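Local coordinates for ABC transporter substrate-binding protein (Rhizobium radiobacter, PDB 6TFX), which binds the mannityl-opine mannopinic acid in a cleft and, as a periplasmic solute-binding protein, probably delivers it to an ABC transporter for import, at residues A[209-214]-A[220-225]; A[464-467]-A[471-474]. All coordinates share one frame; numbering follows the deposited sequence.

Contact 1 (A[209-214]-A[220-225]); sequences ARDLAF and DVEQGN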
loop_
_atom_site.group_PDB
_atom_site.type_symbol
_atom_site.label_atom_id
_atom_site.label_comp_id
_atom_site.label_asym_id
_atom_site.label_seq_id
_atom_site.Cartn_x
_atom_site.Cartn_y
_atom_site.Cartn_z
ATOM N N ALA A 209 9.996 22.770 1.417
ATOM C CA ALA A 209 10.065 22.933 2.886
ATOM C C ALA A 209 10.672 21.682 3.542
ATOM O O ALA A 209 11.479 21.799 4.470
ATOM C CB ALA A 209 8.675 23.202 3.451
ATOM N N ARG A 210 10.289 20.475 3.046
ATOM C CA ARG A 210 10.846 19.229 3.587
ATOM C C ARG A 210 12.367 19.164 3.368
ATOM O O ARG A 210 13.108 18.867 4.307
ATOM C CB ARG A 210 10.145 18.013 2.956
ATOM C CG ARG A 210 10.371 16.690 3.710
ATOM C CD ARG A 210 9.742 15.482 2.991
ATOM N NE ARG A 210 8.494 15.847 2.331
ATOM C CZ ARG A 210 8.160 15.562 1.080
ATOM N NH1 ARG A 210 8.938 14.780 0.335
ATOM N NH2 ARG A 210 7.016 16.001 0.581
ATOM N N ASP A 211 12.828 19.446 2.125
ATOM C CA ASP A 211 14.263 19.439 1.780
ATOM C C ASP A 211 15.033 20.462 2.640
ATOM O O ASP A 211 16.089 20.129 3.173
ATOM C CB ASP A 211 14.462 19.737 0.270
ATOM C CG ASP A 211 14.162 18.568 -0.677
ATOM O OD1 ASP A 211 14.104 17.404 -0.199
ATOM O OD2 ASP A 211 14.007 18.815 -1.902
ATOM N N LEU A 212 14.455 21.659 2.846
ATOM C CA LEU A 212 15.076 22.711 3.650
ATOM C C LEU A 212 15.243 22.250 5.098
ATOM O O LEU A 212 16.323 22.431 5.671
ATOM C CB LEU A 212 14.286 24.028 3.557
ATOM C CG LEU A 212 14.914 25.277 4.223
ATOM C CD1 LEU A 212 16.239 25.682 3.554
ATOM C CD2 LEU A 212 13.946 26.458 4.170
ATOM N N ALA A 213 14.194 21.616 5.672
ATOM C CA ALA A 213 14.249 21.089 7.044
ATOM C C ALA A 213 15.309 19.984 7.178
ATOM O O ALA A 213 16.012 19.935 8.176
ATOM C CB ALA A 213 12.886 20.589 7.474
ATOM N N PHE A 214 15.467 19.137 6.153
ATOM C CA PHE A 214 16.486 18.087 6.185
ATOM C C PHE A 214 17.913 18.659 6.085
ATOM O O PHE A 214 18.795 18.230 6.835
ATOM C CB PHE A 214 16.227 17.060 5.067
ATOM C CG PHE A 214 17.167 15.883 5.080
ATOM C CD1 PHE A 214 17.004 14.856 6.002
ATOM C CD2 PHE A 214 18.248 15.824 4.202
ATOM C CE1 PHE A 214 17.877 13.771 6.017
ATOM C CE2 PHE A 214 19.105 14.720 4.202
ATOM C CZ PHE A 214 18.913 13.704 5.110
ATOM N N ASP A 220 16.125 13.993 10.773
ATOM C CA ASP A 220 17.095 12.916 10.643
ATOM C C ASP A 220 16.750 12.061 9.416
ATOM O O ASP A 220 17.612 11.364 8.873
ATOM C CB ASP A 220 17.069 12.051 11.898
ATOM C CG ASP A 220 17.360 12.874 13.140
ATOM O OD1 ASP A 220 18.490 13.416 13.240
ATOM O OD2 ASP A 220 16.448 12.995 14.006
ATOM N N VAL A 221 15.471 12.069 9.028
ATOM C CA VAL A 221 14.963 11.290 7.891
ATOM C C VAL A 221 13.991 12.151 7.122
ATOM O O VAL A 221 13.167 12.833 7.727
ATOM C CB VAL A 221 14.220 10.008 8.385
ATOM C CG1 VAL A 221 13.567 9.231 7.228
ATOM C CG2 VAL A 221 15.144 9.102 9.170
ATOM N N GLU A 222 14.022 12.059 5.787
ATOM C CA GLU A 222 13.018 12.746 4.986
ATOM C C GLU A 222 12.582 11.890 3.821
ATOM O O GLU A 222 13.406 11.197 3.207
ATOM C CB GLU A 222 13.467 14.133 4.513
ATOM C CG GLU A 222 14.482 14.113 3.380
ATOM C CD GLU A 222 14.464 15.293 2.425
ATOM O OE1 GLU A 222 15.508 15.529 1.780
ATOM O OE2 GLU A 222 13.421 15.973 2.310
ATOM N N GLN A 223 11.287 11.904 3.545
ATOM C CA GLN A 223 10.773 11.209 2.370
ATOM C C GLN A 223 11.256 11.970 1.137
ATOM O O GLN A 223 11.279 13.215 1.121
ATOM C CB GLN A 223 9.245 11.176 2.400
ATOM C CG GLN A 223 8.639 10.342 1.267
ATOM C CD GLN A 223 7.175 10.088 1.459
ATOM O OE1 GLN A 223 6.557 10.513 2.451
ATOM N NE2 GLN A 223 6.575 9.351 0.505
ATOM N N GLY A 224 11.634 11.222 0.120
ATOM C CA GLY A 224 12.094 11.813 -1.117
ATOM C C GLY A 224 10.996 11.794 -2.144
ATOM O O GLY A 224 9.809 11.800 -1.802
ATOM N N ASN A 225 11.384 11.772 -3.411
ATOM C CA ASN A 225 10.405 11.631 -4.481
ATOM C C ASN A 225 11.000 10.709 -5.557
ATOM O O ASN A 225 12.046 10.077 -5.328
ATOM C CB ASN A 225 9.952 12.990 -5.025
ATOM C CG ASN A 225 11.017 13.754 -5.760
ATOM O OD1 ASN A 225 12.052 13.206 -6.174
ATOM N ND2 ASN A 225 10.761 15.043 -5.984
HETATM O O HOH W 1 7.415 13.805 -2.261
#
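In a beta-alpha-beta crossover, Arg210, Asp211 and Phe214 of helix 207-215 pack on Glu222 and Gln223 of strand 221-223; segment 209-214 runs at 164° to that strand (N-to-C directions), nearly antiparallel. Glu222 occupies the middle: its CG lies over one face of the Phe214 ring, 4.0 Å from the centroid, a CH-pi contact. At the ring's edge, CE1 of Phe214 meets the backbone O of Asp220 at 3.7 Å. Phe214 CG stands opposite its backbone N (chi1 -176°), which sends the ring toward the strand. Beyond its own CG, Glu222 carries its carboxylate to Asp211, whose OD1 is 3.0 Å from Glu222 OE2. Two acceptors this close suggest that one group may be protonated; Asp211 OD1 also accepts the indole N-H of Trp230. Arg210 bends at chi3 to bring NH1 within 2.9 Å of Gln223 O, a fairly straight bond (163°) that approaches from above the carbonyl plane. A water links NH1 to Gly224 O, and NE turns to Leu204 O. Helix 228-235 adds Trp230 and Leu234 around Glu222, while strands 5-10 and 454-467 flank strand 221-223 in the sheet.

Contact 2 (A[464-467]-A[471-474]); sequences WARK and GWGF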
loop_
_atom_site.group_PDB
_atom_site.type_symbol
_atom_site.label_atom_id
_atom_site.label_comp_id
_atom_site.label_asym_id
_atom_site.label_seq_id
_atom_site.Cartn_x
_atom_site.Cartn_y
_atom_site.Cartn_z
ATOM N N TRP A 464 13.779 7.432 0.391
ATOM C CA TRP A 464 13.885 8.161 1.658
ATOM C C TRP A 464 15.338 8.463 1.949
ATOM O O TRP A 464 16.196 7.629 1.656
ATOM C CB TRP A 464 13.293 7.294 2.795
ATOM C CG TRP A 464 11.797 7.108 2.715
ATOM C CD1 TRP A 464 11.101 6.294 1.858
ATOM C CD2 TRP A 464 10.828 7.684 3.589
ATOM N NE1 TRP A 464 9.750 6.408 2.092
ATOM C CE2 TRP A 464 9.553 7.230 3.166
ATOM C CE3 TRP A 464 10.912 8.510 4.719
ATOM C CZ2 TRP A 464 8.377 7.583 3.829
ATOM C CZ3 TRP A 464 9.739 8.888 5.356
ATOM C CH2 TRP A 464 8.491 8.416 4.916
ATOM N N ALA A 465 15.622 9.667 2.476
ATOM C CA ALA A 465 17.000 10.039 2.797
ATOM C C ALA A 465 17.168 10.067 4.315
ATOM O O ALA A 465 16.222 10.366 5.043
ATOM C CB ALA A 465 17.321 11.411 2.235
ATOM N N ARG A 466 18.356 9.732 4.782
ATOM C CA ARG A 466 18.650 9.767 6.210
ATOM C C ARG A 466 20.087 10.207 6.370
ATOM O O ARG A 466 20.866 10.164 5.412
ATOM C CB ARG A 466 18.464 8.391 6.865
ATOM C CG ARG A 466 19.428 7.317 6.355
ATOM C CD ARG A 466 19.304 6.063 7.173
ATOM N NE ARG A 466 19.887 4.911 6.487
ATOM C CZ ARG A 466 21.123 4.469 6.687
ATOM N NH1 ARG A 466 21.935 5.100 7.525
ATOM N NH2 ARG A 466 21.566 3.407 6.031
ATOM N N LYS A 467 20.434 10.626 7.574
ATOM C CA LYS A 467 21.808 10.968 7.893
ATOM C C LYS A 467 22.520 9.645 8.224
ATOM O O LYS A 467 21.875 8.751 8.784
ATOM C CB LYS A 467 21.834 11.953 9.076
ATOM C CG LYS A 467 21.221 13.335 8.755
ATOM C CD LYS A 467 22.098 14.136 7.790
ATOM C CE LYS A 467 21.399 15.372 7.279
ATOM N NZ LYS A 467 22.197 16.044 6.225
ATOM N N GLY A 471 21.140 4.434 12.371
ATOM C CA GLY A 471 21.244 3.026 12.013
ATOM C C GLY A 471 19.892 2.351 12.166
ATOM O O GLY A 471 19.216 2.535 13.193
ATOM N N TRP A 472 19.446 1.591 11.145
ATOM C CA TRP A 472 18.153 0.922 11.259
ATOM C C TRP A 472 18.197 -0.291 12.195
ATOM O O TRP A 472 17.173 -0.647 12.774
ATOM C CB TRP A 472 17.641 0.447 9.893
ATOM C CG TRP A 472 17.460 1.525 8.861
ATOM C CD1 TRP A 472 18.022 1.564 7.620
ATOM C CD2 TRP A 472 16.596 2.671 8.949
ATOM N NE1 TRP A 472 17.591 2.680 6.936
ATOM C CE2 TRP A 472 16.705 3.373 7.724
ATOM C CE3 TRP A 472 15.731 3.172 9.941
ATOM C CZ2 TRP A 472 16.003 4.565 7.476
ATOM C CZ3 TRP A 472 15.058 4.369 9.703
ATOM C CH2 TRP A 472 15.206 5.053 8.485
ATOM N N GLY A 473 19.364 -0.927 12.300
ATOM C CA GLY A 473 19.537 -2.158 13.065
ATOM C C GLY A 473 19.449 -3.395 12.185
ATOM O O GLY A 473 19.603 -4.534 12.649
ATOM N N PHE A 474 19.235 -3.171 10.895
ATOM C CA PHE A 474 19.090 -4.249 9.899
ATOM C C PHE A 474 19.193 -3.592 8.516
ATOM O O PHE A 474 19.157 -2.368 8.403
ATOM C CB PHE A 474 17.709 -4.932 10.033
ATOM C CG PHE A 474 16.548 -3.975 10.181
ATOM C CD1 PHE A 474 15.962 -3.382 9.067
ATOM C CD2 PHE A 474 16.068 -3.632 11.444
ATOM C CE1 PHE A 474 14.911 -2.461 9.210
ATOM C CE2 PHE A 474 15.028 -2.705 11.587
ATOM C CZ PHE A 474 14.456 -2.133 10.468
#
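Arg466, on strand 454-467, reaches across to the indole of Trp472, and most of this small contact (143 Å² buried in all) is made by that one pair, the only residues within 4.5 Å of each other across the two segments. The arginine leaves the strand from CB, which points toward segment 471-474, with CG between the backbone N and the carbonyl carbon (chi1 64°). From CG to NE the chain is extended, so its length is spent on spanning the gap, and the first atom to touch the tryptophan is CD. It packs 3.6 Å from Trp472 CZ2, with CE2 only slightly farther off. NE comes next and lies 3.2 Å from Trp472 NE1. Both nitrogens are donors, so no hydrogen bond joins them; each gives its N-H to OD2 of Asp243, NE as a salt bridge and NE1 as a hydrogen bond. The shared acceptor probably accounts for how close the two donors come. Farther out, CZ stays 4.0 Å from NE1 and NH2 is at a similar range. The guanidinium and indole planes stand 74° apart, which excludes a parallel stack.

On the other side, Trp472 sets CG opposite its carbonyl carbon, beside the backbone N (chi1 -59°), and its side chain also touches Pro484. Its CB sits 4.0 Å above the plane of the Phe474 ring, displaced toward the rim. Gly473, between these two aromatics, has a positive phi.

Asp243 belongs to strand 240-255, an antiparallel neighbour of strand 454-467, and it also shares a backbone hydrogen bond with Trp464. The arrangement is therefore a shared carboxylate joining two antiparallel strands of the mixed sheet to the loop after strand 470-471, away from the ligand and metal sites.

Contacts 1 and 2 meet through adjacent antiparallel strands: Glu222 O lies 2.8 Å from Ala465 N, a probable backbone hydrogen bond. They use opposite faces of this part of the sheet. Glu222 and Ala465 turn toward helix 207-215, where Phe214 touches both, whereas Val221 and Arg466 lie on the other face and touch each other. Lys467 of segment 464-467 joins the two contacts by a cation-pi interaction with Phe214. Contact 1 is buried and extensive, combining ring packing, a backbone-directed arginine and two crowded carboxylates. Contact 2 is smaller and only partly buried, resting on a single side-chain pair that shares Asp243 of a third strand as its acceptor.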